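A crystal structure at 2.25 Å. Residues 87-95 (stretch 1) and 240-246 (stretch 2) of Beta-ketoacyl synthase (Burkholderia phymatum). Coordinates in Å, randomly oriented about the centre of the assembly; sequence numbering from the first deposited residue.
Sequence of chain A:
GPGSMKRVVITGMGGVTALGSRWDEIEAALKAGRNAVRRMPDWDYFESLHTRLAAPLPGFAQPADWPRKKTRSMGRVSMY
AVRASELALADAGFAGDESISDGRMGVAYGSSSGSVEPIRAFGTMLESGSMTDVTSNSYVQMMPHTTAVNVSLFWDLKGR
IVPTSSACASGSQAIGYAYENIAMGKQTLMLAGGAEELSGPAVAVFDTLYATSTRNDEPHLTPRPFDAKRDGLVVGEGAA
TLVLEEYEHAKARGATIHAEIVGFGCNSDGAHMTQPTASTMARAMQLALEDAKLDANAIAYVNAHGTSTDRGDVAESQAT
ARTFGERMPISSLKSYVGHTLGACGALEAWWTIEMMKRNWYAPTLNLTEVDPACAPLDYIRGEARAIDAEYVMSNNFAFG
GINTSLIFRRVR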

# COMPACT_ATOMS: atom_id res chain seq x y z
N LEU A 87 9.02 -10.86 -17.56
CA LEU A 87 8.68 -10.72 -18.96
C LEU A 87 8.85 -9.24 -19.39
O LEU A 87 9.43 -8.95 -20.44
N ALA A 88 8.38 -8.32 -18.55
CA ALA A 88 8.40 -6.89 -18.88
C ALA A 88 9.82 -6.36 -18.94
O ALA A 88 10.14 -5.57 -19.81
N LEU A 89 10.64 -6.78 -17.99
CA LEU A 89 12.05 -6.45 -18.03
C LEU A 89 12.76 -6.97 -19.28
O LEU A 89 13.55 -6.25 -19.89
N ALA A 90 12.48 -8.20 -19.68
CA ALA A 90 13.13 -8.73 -20.92
C ALA A 90 12.72 -7.84 -22.06
O ALA A 90 13.54 -7.40 -22.86
N ASP A 91 11.42 -7.58 -22.11
CA ASP A 91 10.85 -6.85 -23.22
C ASP A 91 11.47 -5.46 -23.24
O ASP A 91 11.69 -4.92 -24.31
N ALA A 92 11.80 -4.91 -22.07
CA ALA A 92 12.41 -3.56 -21.99
C ALA A 92 13.93 -3.56 -22.29
O ALA A 92 14.55 -2.51 -22.35
N GLY A 93 14.50 -4.74 -22.46
CA GLY A 93 15.92 -4.87 -22.80
C GLY A 93 16.83 -4.98 -21.60
O GLY A 93 18.04 -4.85 -21.73
N PHE A 94 16.27 -5.21 -20.42
CA PHE A 94 17.07 -5.25 -19.18
C PHE A 94 17.43 -6.66 -18.69
O PHE A 94 18.08 -6.78 -17.67
N ALA A 95 17.04 -7.71 -19.40
CA ALA A 95 17.49 -9.08 -19.04
C ALA A 95 19.02 -9.08 -18.89
O ALA A 95 19.72 -8.50 -19.70
N ALA A 240 0.30 -8.33 -14.23
CA ALA A 240 0.80 -7.56 -15.37
C ALA A 240 1.76 -6.49 -14.81
O ALA A 240 1.52 -5.92 -13.73
N THR A 241 2.86 -6.28 -15.52
CA THR A 241 3.84 -5.31 -15.13
C THR A 241 4.17 -4.42 -16.33
O THR A 241 4.38 -4.92 -17.46
N LEU A 242 4.26 -3.12 -16.07
CA LEU A 242 4.85 -2.19 -17.04
C LEU A 242 6.18 -1.66 -16.51
O LEU A 242 6.35 -1.42 -15.29
N VAL A 243 7.15 -1.52 -17.42
CA VAL A 243 8.40 -0.84 -17.12
C VAL A 243 8.21 0.64 -17.52
O VAL A 243 8.03 0.97 -18.69
N LEU A 244 8.22 1.51 -16.55
CA LEU A 244 8.13 2.94 -16.80
C LEU A 244 9.53 3.47 -16.74
O LEU A 244 10.36 2.98 -15.95
N GLU A 245 9.81 4.48 -17.55
CA GLU A 245 11.18 4.94 -17.69
C GLU A 245 11.20 6.41 -18.05
O GLU A 245 10.41 6.86 -18.88
N GLU A 246 12.10 7.16 -17.42
CA GLU A 246 12.25 8.56 -17.75
C GLU A 246 12.63 8.67 -19.25
O GLU A 246 13.39 7.87 -19.77

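A single valine organises this contact: Val243 touches four residues of the first stretch, Ala88, Leu89 and Ala92 in the helical part and Phe94 in the loop after it, and no hydrogen bond crosses between the two segments. The helix axis passes within 7.7 Å of the strand axis at an angle of 37° between N-to-C directions. Ala88 lies where the backbones come together. Its CA-to-CB bond points toward the strand, and Ala88 CB lies 3.5 Å from Thr241 O and 4.0 Å from Thr241 CB, where Ala88 CA and Thr241 CA, the nearest CA pair across the stretches, are 6.1 Å apart.

Val243, with chi1 in the t well (175°), sends CG2 against the helix. Val243 CG2 lies 3.5 Å from Ala88 O, 3.9 Å from Ala88 CB and 3.9 Å from Ala92 CB, so it sits beside two alanines one helical turn apart. Leu89 (m, t) leaves its CA sideways, yet its end comes nearer, bringing Leu89 CD2 to 4.3 Å from Val243 CG2. The other methyl, Val243 CG1, is 4.3 Å from Phe94 CE2 and lies near the plane of the ring, at its edge.

Phe94 reaches this position after the chain leaves the helix through a Schellman motif. Gly93 adopts positive phi, at which a CB would be jammed against the preceding carbonyl oxygen, and Phe94 N bonds back to Leu89 O at 3.0 Å. The CA-to-CB bond of Phe94 points toward the strand, chi1 is -68° (m), and the ring edge also meets Glu245, whose extended side chain (t, t) places Glu245 OE1 4.1 Å from Phe94 CE2. Both Glu245 carboxylate oxygens are hydrogen-bonded elsewhere in the structure. Thr241 (m) likewise points inward, but its OG1 is satisfied by a residue adjoining one of the stretches. Strand alternation turns Ala240 and Leu242 away, leaving Thr241, Val243 and Glu245 to face the helical segment.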

# COMPACT_ATOMS: atom_id res chain seq x y z
CB LEU A 87 7.26 -11.23 -19.23
CG LEU A 87 7.14 -12.76 -19.16
CD1 LEU A 87 5.74 -13.26 -18.84
CD2 LEU A 87 7.70 -13.44 -20.42
CB ALA A 88 7.60 -6.09 -17.88
CB LEU A 89 12.75 -6.99 -16.81
CG LEU A 89 12.54 -6.19 -15.55
CD1 LEU A 89 13.09 -7.06 -14.43
CD2 LEU A 89 13.25 -4.86 -15.66
CB ALA A 90 12.74 -10.18 -21.20
CB ASP A 91 9.30 -6.80 -23.10
CG ASP A 91 8.66 -5.85 -24.11
OD1 ASP A 91 8.79 -6.08 -25.36
OD2 ASP A 91 8.04 -4.87 -23.66
CB ALA A 92 12.14 -2.93 -20.63
CB PHE A 94 16.35 -4.49 -18.07
CG PHE A 94 16.28 -3.02 -18.30
CD1 PHE A 94 17.43 -2.28 -18.47
CD2 PHE A 94 15.07 -2.36 -18.31
CE1 PHE A 94 17.37 -0.91 -18.68
CE2 PHE A 94 15.01 -0.98 -18.51
CZ PHE A 94 16.16 -0.27 -18.70
CB ALA A 95 17.07 -10.10 -20.10
CB ALA A 240 -0.36 -6.92 -16.17
CB THR A 241 5.15 -5.98 -14.67
OG1 THR A 241 4.89 -6.89 -13.59
CG2 THR A 241 6.18 -4.92 -14.21
CB LEU A 242 3.93 -1.02 -17.31
CG LEU A 242 2.50 -1.29 -17.73
CD1 LEU A 242 1.74 0.05 -17.80
CD2 LEU A 242 2.51 -1.98 -19.07
CB VAL A 243 9.60 -1.44 -17.88
CG1 VAL A 243 10.83 -0.62 -17.61
CG2 VAL A 243 9.83 -2.91 -17.51
CB LEU A 244 7.29 3.65 -15.71
CG LEU A 244 5.76 3.65 -15.78
CD1 LEU A 244 5.24 2.22 -15.88
CD2 LEU A 244 5.19 4.35 -14.53
CB GLU A 245 11.85 4.11 -18.75
CG GLU A 245 13.31 4.44 -18.99
CD GLU A 245 14.02 3.40 -19.84
OE1 GLU A 245 13.39 2.39 -20.26
OE2 GLU A 245 15.23 3.58 -20.10
CB GLU A 246 13.30 9.22 -16.86
CG GLU A 246 13.44 10.72 -17.05
CD GLU A 246 14.38 11.12 -18.16
OE1 GLU A 246 15.38 10.43 -18.38
OE2 GLU A 246 14.09 12.13 -18.85